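Local coordinates for ancestral congerin Con-anc (PDB 3AK0), which binds a galactose-containing glycan and, as a galectin-type lectin reconstructed as an ancestor of the fish congerins, probably prefers beta-galactosides, at residues Phe31-Gly36 and Asn119-Ala124; Phe12-Tyr17 and Gly114-Asn119; Phe86-Thr91 and Gln100-His105. All coordinates share one frame; numbering follows the deposited sequence.

Interaction 1: Phe31-Gly36 and Asn119-Ala124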
# COMPACT_ATOMS: atom_id res chain seq x y z
N PHE A 31 -15.93 -9.12 -0.72
CA PHE A 31 -14.56 -8.71 -0.99
C PHE A 31 -13.63 -9.46 -0.04
O PHE A 31 -14.02 -9.79 1.08
CB PHE A 31 -14.39 -7.18 -0.87
CG PHE A 31 -14.37 -6.67 0.53
CD1 PHE A 31 -15.55 -6.39 1.21
CD2 PHE A 31 -13.16 -6.43 1.19
CE1 PHE A 31 -15.56 -5.92 2.52
CE2 PHE A 31 -13.14 -5.94 2.48
CZ PHE A 31 -14.34 -5.68 3.16
N SER A 32 -12.39 -9.66 -0.48
CA SER A 32 -11.43 -10.29 0.44
C SER A 32 -10.17 -9.46 0.67
O SER A 32 -9.75 -8.71 -0.21
CB SER A 32 -11.07 -11.70 -0.05
OG SER A 32 -10.46 -11.66 -1.34
N ILE A 33 -9.59 -9.61 1.88
CA ILE A 33 -8.23 -9.17 2.17
C ILE A 33 -7.36 -10.42 2.30
O ILE A 33 -7.77 -11.41 2.94
CB ILE A 33 -8.18 -8.33 3.47
CG1 ILE A 33 -9.14 -7.15 3.36
CG2 ILE A 33 -6.75 -7.85 3.72
CD1 ILE A 33 -8.89 -6.26 2.19
N ASN A 34 -6.18 -10.37 1.70
CA ASN A 34 -5.35 -11.56 1.55
C ASN A 34 -3.93 -11.22 1.93
O ASN A 34 -3.39 -10.21 1.48
CB ASN A 34 -5.36 -12.00 0.08
CG ASN A 34 -6.72 -12.38 -0.39
OD1 ASN A 34 -7.15 -13.53 -0.23
ND2 ASN A 34 -7.45 -11.40 -0.96
N VAL A 35 -3.33 -12.06 2.78
CA VAL A 35 -1.97 -11.82 3.24
C VAL A 35 -1.16 -13.07 2.96
O VAL A 35 -1.56 -14.17 3.32
CB VAL A 35 -1.92 -11.56 4.78
CG1 VAL A 35 -0.47 -11.44 5.27
CG2 VAL A 35 -2.75 -10.31 5.16
N GLY A 36 0.01 -12.89 2.35
CA GLY A 36 0.84 -14.05 2.05
C GLY A 36 2.07 -13.66 1.25
O GLY A 36 2.86 -12.81 1.70
N ASN A 119 4.98 -11.04 2.92
CA ASN A 119 5.51 -10.00 2.06
C ASN A 119 4.53 -9.47 1.03
O ASN A 119 4.90 -8.64 0.19
CB ASN A 119 6.80 -10.48 1.38
CG ASN A 119 6.62 -11.79 0.65
OD1 ASN A 119 6.16 -11.82 -0.49
ND2 ASN A 119 7.04 -12.89 1.30
N PHE A 120 3.28 -9.90 1.09
CA PHE A 120 2.32 -9.60 0.01
C PHE A 120 0.93 -9.45 0.59
O PHE A 120 0.52 -10.27 1.44
CB PHE A 120 2.35 -10.72 -1.04
CG PHE A 120 1.51 -10.45 -2.24
CD1 PHE A 120 2.05 -9.76 -3.33
CD2 PHE A 120 0.20 -10.94 -2.32
CE1 PHE A 120 1.27 -9.51 -4.46
CE2 PHE A 120 -0.58 -10.70 -3.47
CZ PHE A 120 -0.05 -9.98 -4.52
N ILE A 121 0.22 -8.39 0.19
CA ILE A 121 -1.21 -8.24 0.53
C ILE A 121 -1.96 -7.95 -0.77
O ILE A 121 -1.43 -7.29 -1.67
CB ILE A 121 -1.44 -7.04 1.51
CG1 ILE A 121 -0.57 -7.17 2.76
CG2 ILE A 121 -2.97 -6.84 1.86
CD1 ILE A 121 -0.20 -5.83 3.38
N TYR A 122 -3.19 -8.43 -0.89
CA TYR A 122 -4.01 -7.91 -1.97
C TYR A 122 -5.47 -7.92 -1.62
O TYR A 122 -5.91 -8.70 -0.76
CB TYR A 122 -3.73 -8.62 -3.31
CG TYR A 122 -4.42 -9.94 -3.54
CD1 TYR A 122 -5.50 -10.03 -4.41
CD2 TYR A 122 -3.94 -11.12 -2.95
CE1 TYR A 122 -6.12 -11.24 -4.68
CE2 TYR A 122 -4.55 -12.33 -3.22
CZ TYR A 122 -5.65 -12.38 -4.07
OH TYR A 122 -6.31 -13.57 -4.35
N LEU A 123 -6.23 -7.05 -2.29
CA LEU A 123 -7.67 -7.02 -2.10
C LEU A 123 -8.29 -7.60 -3.36
O LEU A 123 -7.81 -7.37 -4.47
CB LEU A 123 -8.15 -5.57 -1.86
CG LEU A 123 -9.66 -5.33 -1.63
CD1 LEU A 123 -9.80 -4.04 -0.89
CD2 LEU A 123 -10.44 -5.30 -2.96
N ALA A 124 -9.33 -8.40 -3.17
CA ALA A 124 -10.13 -8.83 -4.32
C ALA A 124 -11.58 -8.46 -4.10
O ALA A 124 -12.07 -8.46 -2.97
CB ALA A 124 -10.01 -10.36 -4.56
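N34 and Y122 meet side chain to side chain across two antiparallel strands of the glycan-binding sheet. This is the tight part of the contact. The N34 amide is stacked over one face of the Y122 ring, with the two planes 17° apart. N34 ND2 lies over the centre of the Y122 ring, and N34 CB comes to 3.4 Å from Y122 CE2. Y122 CG stands between its own backbone N and carbonyl carbon (chi1 82°), which brings the ring back beside strand 31-35. The amide is gripped at both ends. N34 ND2 donates to Y122 O at 3.1 Å, from above the carbonyl plane, and to S32 OG at 3.0 Å. N34 OD1 is hydrogen-bonded to H45 ND1. Main-chain bonds pair S32 with A124, N34 with Y122 and G36 with F120; the one from N34 N is weak.

The opposite face is a buried apolar layer of I33, V35, I121 and L123. I33 CD1 packs on L123 CD1 at 3.9 Å, while L18 and V20 of strand 18-24 close over this layer from the other sheet. The more open side is at Y122 and A124, both partly exposed. The S32 side chain is about 6 Å from the bound galactose. At the other end of the strand pair, N119 and F120 both face G36 in a classic beta bulge, with N119 N bonded to G36 O at 3.0 Å.

Through OD1, N34 is bonded to the glycan-pocket residue H45. With ND2 held twice, its amide is fixed, which probably helps position H45.

Interaction 2: Phe12-Tyr17 and Gly114-Asn119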
# COMPACT_ATOMS: atom_id res chain seq x y z
N PHE A 12 5.99 -7.41 6.68
CA PHE A 12 5.00 -7.58 7.73
C PHE A 12 5.48 -8.71 8.62
O PHE A 12 5.36 -9.89 8.27
CB PHE A 12 3.65 -7.92 7.08
CG PHE A 12 2.52 -8.13 8.07
CD1 PHE A 12 2.51 -7.50 9.31
CD2 PHE A 12 1.44 -8.92 7.71
CE1 PHE A 12 1.44 -7.71 10.20
CE2 PHE A 12 0.38 -9.13 8.56
CZ PHE A 12 0.37 -8.51 9.82
N LYS A 13 6.05 -8.35 9.77
CA LYS A 13 6.69 -9.31 10.67
C LYS A 13 5.94 -9.46 11.98
O LYS A 13 5.09 -8.62 12.32
CB LYS A 13 8.10 -8.84 11.01
CG LYS A 13 8.97 -8.46 9.85
CD LYS A 13 10.25 -7.85 10.40
CE LYS A 13 11.39 -8.79 10.16
NZ LYS A 13 12.00 -8.40 8.86
N LEU A 14 6.30 -10.49 12.73
CA LEU A 14 5.87 -10.64 14.14
C LEU A 14 6.06 -9.34 14.87
O LEU A 14 7.10 -8.70 14.72
CB LEU A 14 6.73 -11.66 14.88
CG LEU A 14 6.75 -13.11 14.45
CD1 LEU A 14 7.83 -13.82 15.23
CD2 LEU A 14 5.42 -13.77 14.72
N GLY A 15 5.04 -8.96 15.65
CA GLY A 15 5.08 -7.73 16.44
C GLY A 15 4.48 -6.54 15.70
O GLY A 15 4.30 -5.49 16.31
N MET A 16 4.18 -6.69 14.41
CA MET A 16 3.63 -5.56 13.66
C MET A 16 2.12 -5.65 13.53
O MET A 16 1.53 -6.76 13.66
CB MET A 16 4.25 -5.47 12.26
CG MET A 16 5.75 -5.18 12.27
SD MET A 16 6.36 -5.10 10.60
CE MET A 16 8.09 -4.83 10.88
N TYR A 17 1.49 -4.49 13.29
CA TYR A 17 0.04 -4.38 13.11
C TYR A 17 -0.19 -3.85 11.72
O TYR A 17 0.32 -2.78 11.38
CB TYR A 17 -0.53 -3.36 14.12
CG TYR A 17 -0.40 -3.80 15.56
CD1 TYR A 17 0.83 -3.81 16.21
CD2 TYR A 17 -1.51 -4.22 16.26
CE1 TYR A 17 0.95 -4.26 17.55
CE2 TYR A 17 -1.42 -4.64 17.59
CZ TYR A 17 -0.20 -4.65 18.21
OH TYR A 17 -0.14 -5.09 19.53
N GLY A 114 3.30 -21.52 9.89
CA GLY A 114 4.10 -21.08 11.01
C GLY A 114 5.17 -20.10 10.62
O GLY A 114 6.31 -20.19 11.10
N ASP A 115 4.80 -19.15 9.76
CA ASP A 115 5.76 -18.19 9.27
C ASP A 115 5.84 -16.98 10.17
O ASP A 115 4.86 -16.61 10.84
CB ASP A 115 5.40 -17.83 7.83
CG ASP A 115 5.92 -18.86 6.83
OD1 ASP A 115 5.15 -19.22 5.94
OD2 ASP A 115 7.09 -19.32 6.97
N GLU A 116 7.02 -16.37 10.20
CA GLU A 116 7.28 -15.21 11.08
C GLU A 116 7.22 -13.87 10.34
O GLU A 116 7.41 -12.83 10.97
CB GLU A 116 8.67 -15.34 11.70
CG GLU A 116 8.82 -16.42 12.76
CD GLU A 116 10.29 -16.65 13.16
OE1 GLU A 116 11.19 -15.85 12.79
OE2 GLU A 116 10.53 -17.66 13.84
N ALA A 117 6.93 -13.91 9.04
CA ALA A 117 6.86 -12.72 8.21
C ALA A 117 6.11 -13.04 6.94
O ALA A 117 6.13 -14.19 6.48
CB ALA A 117 8.28 -12.22 7.87
N PHE A 118 5.44 -12.03 6.38
CA PHE A 118 4.79 -12.16 5.07
C PHE A 118 5.16 -10.95 4.23
O PHE A 118 5.62 -9.94 4.78
CB PHE A 118 3.26 -12.24 5.22
CG PHE A 118 2.85 -13.34 6.11
CD1 PHE A 118 2.82 -14.65 5.63
CD2 PHE A 118 2.64 -13.10 7.47
CE1 PHE A 118 2.54 -15.72 6.50
CE2 PHE A 118 2.33 -14.16 8.33
CZ PHE A 118 2.30 -15.48 7.84
N ASN A 119 4.98 -11.04 2.92
CA ASN A 119 5.51 -10.00 2.06
C ASN A 119 4.53 -9.47 1.03
O ASN A 119 4.90 -8.64 0.19
CB ASN A 119 6.80 -10.48 1.38
CG ASN A 119 6.62 -11.79 0.65
OD1 ASN A 119 6.16 -11.82 -0.49
ND2 ASN A 119 7.04 -12.89 1.30
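F12 and F118 form an antiparallel hydrogen-bonded pair at one end of a galectin beta-sandwich sheet, just before the chain leaves strand 10-13 through a type II turn. F12 N donates to F118 O at 3.2 Å, and F118 N returns a bond to F12 O at 2.9 Å. Both rings go to the inner face of the sheet. They leave the backbone differently. F12 swings its ring to the side of its carbonyl carbon (chi1 -180°), and F118 turns its ring to the side of its own N (chi1 -56°). The rings diverge, and the nearest atoms, F12 CD2 and F118 CD2, are 4.4 Å apart. F92 meets each of them edge-to-face, and V35 touches both, so the aromatic pair is buried.

The other face of the sheet carries K13 and A117, which are exposed. They face each other as a non-hydrogen-bonded pair with little side-chain contact.

Past the pair, L14 N donates to E116 O at 3.1 Å. L14 CG lies 3.6 Å from the same E116 O. The L14 and E116 side chains cross at an angle. The CD1 branch of L14 meets E116 CB and CG, with CD1 3.7 Å from E116 CG. This is contact between the aliphatic parts of two exposed residues, and the extended E116 chain carries its carboxylate beyond it.

The turn spans K13 to M16 and is closed by M16 N bonding to K13 O at 3.0 Å. G15 takes a positive phi within it. The M16 chain is extended and comes back alongside strand 10-13, where K13 N points almost straight (172°) at M16 SD in a weak bond of 3.4 Å.

Interaction 3: Phe86-Thr91 and Gln100-His105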
# COMPACT_ATOMS: atom_id res chain seq x y z
N PHE A 86 -14.80 0.64 5.80
CA PHE A 86 -14.37 -0.38 6.75
C PHE A 86 -12.90 -0.22 7.08
O PHE A 86 -12.13 0.34 6.29
CB PHE A 86 -14.58 -1.77 6.12
CG PHE A 86 -13.57 -2.10 5.05
CD1 PHE A 86 -13.78 -1.71 3.72
CD2 PHE A 86 -12.41 -2.82 5.37
CE1 PHE A 86 -12.84 -2.01 2.73
CE2 PHE A 86 -11.45 -3.11 4.39
CZ PHE A 86 -11.66 -2.71 3.07
N GLN A 87 -12.48 -0.76 8.23
CA GLN A 87 -11.06 -0.99 8.47
C GLN A 87 -10.89 -2.19 9.37
O GLN A 87 -11.72 -2.43 10.27
CB GLN A 87 -10.32 0.25 9.00
CG GLN A 87 -10.65 0.72 10.39
CD GLN A 87 -9.72 1.86 10.83
OE1 GLN A 87 -8.62 1.64 11.35
NE2 GLN A 87 -10.17 3.09 10.61
N ILE A 88 -9.86 -2.99 9.07
CA ILE A 88 -9.51 -4.14 9.88
C ILE A 88 -8.01 -4.09 10.21
O ILE A 88 -7.22 -3.53 9.43
CB ILE A 88 -9.88 -5.49 9.18
CG1 ILE A 88 -9.01 -5.73 7.94
CG2 ILE A 88 -11.38 -5.58 8.83
CD1 ILE A 88 -9.11 -7.15 7.39
N THR A 89 -7.64 -4.69 11.35
CA THR A 89 -6.24 -4.74 11.78
C THR A 89 -5.85 -6.19 11.99
O THR A 89 -6.52 -6.93 12.72
CB THR A 89 -6.01 -3.92 13.05
OG1 THR A 89 -6.25 -2.53 12.75
CG2 THR A 89 -4.59 -4.06 13.53
N ILE A 90 -4.77 -6.58 11.30
CA ILE A 90 -4.24 -7.96 11.34
C ILE A 90 -2.91 -8.01 12.08
O ILE A 90 -2.01 -7.20 11.83
CB ILE A 90 -4.09 -8.50 9.90
CG1 ILE A 90 -5.47 -8.50 9.22
CG2 ILE A 90 -3.52 -9.93 9.90
CD1 ILE A 90 -5.48 -8.59 7.67
N THR A 91 -2.81 -8.99 12.98
CA THR A 91 -1.55 -9.29 13.64
C THR A 91 -1.38 -10.79 13.62
O THR A 91 -2.29 -11.50 13.23
CB THR A 91 -1.53 -8.86 15.12
OG1 THR A 91 -2.67 -9.41 15.80
CG2 THR A 91 -1.60 -7.37 15.21
N GLN A 100 -8.82 -8.14 13.72
CA GLN A 100 -9.70 -7.23 14.43
C GLN A 100 -10.67 -6.58 13.46
O GLN A 100 -10.29 -5.87 12.55
CB GLN A 100 -8.92 -6.17 15.16
CG GLN A 100 -9.85 -5.28 15.92
CD GLN A 100 -9.11 -4.31 16.81
OE1 GLN A 100 -8.27 -3.53 16.35
NE2 GLN A 100 -9.43 -4.36 18.10
N LEU A 101 -11.95 -6.87 13.67
CA LEU A 101 -12.99 -6.41 12.77
C LEU A 101 -13.41 -4.98 13.11
O LEU A 101 -12.98 -4.43 14.12
CB LEU A 101 -14.19 -7.36 12.85
CG LEU A 101 -13.86 -8.84 12.61
CD1 LEU A 101 -15.11 -9.69 12.85
CD2 LEU A 101 -13.27 -9.05 11.18
N PRO A 102 -14.24 -4.34 12.26
CA PRO A 102 -14.61 -2.94 12.50
C PRO A 102 -15.32 -2.60 13.79
O PRO A 102 -15.39 -1.42 14.14
CB PRO A 102 -15.50 -2.59 11.30
CG PRO A 102 -14.98 -3.49 10.21
CD PRO A 102 -14.74 -4.80 10.95
N ASP A 103 -15.84 -3.60 14.49
CA ASP A 103 -16.53 -3.35 15.73
C ASP A 103 -15.58 -3.62 16.90
O ASP A 103 -16.00 -3.63 18.05
CB ASP A 103 -17.78 -4.22 15.83
CG ASP A 103 -17.47 -5.72 15.91
OD1 ASP A 103 -16.30 -6.14 15.68
OD2 ASP A 103 -18.43 -6.49 16.18
N GLY A 104 -14.31 -3.79 16.59
CA GLY A 104 -13.28 -4.02 17.61
C GLY A 104 -13.07 -5.46 18.03
O GLY A 104 -12.07 -5.77 18.68
N HIS A 105 -13.99 -6.35 17.67
CA HIS A 105 -13.86 -7.74 18.07
C HIS A 105 -12.93 -8.51 17.15
O HIS A 105 -12.77 -8.16 15.98
CB HIS A 105 -15.23 -8.38 18.19
CG HIS A 105 -16.07 -7.76 19.26
ND1 HIS A 105 -16.73 -6.56 19.10
CD2 HIS A 105 -16.30 -8.14 20.54
CE1 HIS A 105 -17.37 -6.25 20.21
NE2 HIS A 105 -17.13 -7.20 21.10
O HOH W 1 -10.84 -2.71 13.08
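The beta hairpin of strands 85-92 and 96-100 is held at its open end by T89 and Q100. T89 N donates to Q100 O at 3.1 Å, in the carbonyl plane and on a lone pair. Q100 N bonds T89 O at 2.8 Å. The T89 hydroxyl is hydrogen-bonded to that of T19.

Beyond this pair the chain of 101-102 swings away from strand 85-92. A water lies in between, 3.0 Å from Q87 O and 3.3 Å from Q100 O. This is the five-stranded sheet of the galectin sandwich, and here its chain turns from strand 96-100 toward strand 106-110.

P102 sits at the corner. Its CG is 3.4 Å from Q87 O, and its CD packs beside I88 CG2 at 4.0 Å, the two side chains pointing the same way. L101 to G104 form a type I turn. Q100 reaches across to it with a fully extended chain: CG is turned away from the backbone N (chi1 -178°), and NE2 at the end donates to G104 O at 3.0 Å. D103 OD1 accepts from H105 N at 3.1 Å in an Asx turn.

How the interactions relate
From the N terminus, 12-17 comes first and pairs with 114-119, so interaction 2 closes a long loop. Segment 31-36 starts inside that loop and pairs with 119-124, which runs past its end. Interaction 1 thus closes a second long loop, and the two cross, sharing N119 on strand 117-125. That strand has 30-35 and 10-13 as sheet neighbours. Interaction 3 closes a short loop nested inside both others. It joins strand 85-92 of the second sheet to the end of strand 96-100 and the loop after it. The two sheets meet through side chains: F31 on F86, I33 on I88 and V35 on I90. Interactions 2 and 3 also touch, with F12 CZ 3.4 Å from I90 O and Y17 packed on T89 and T91.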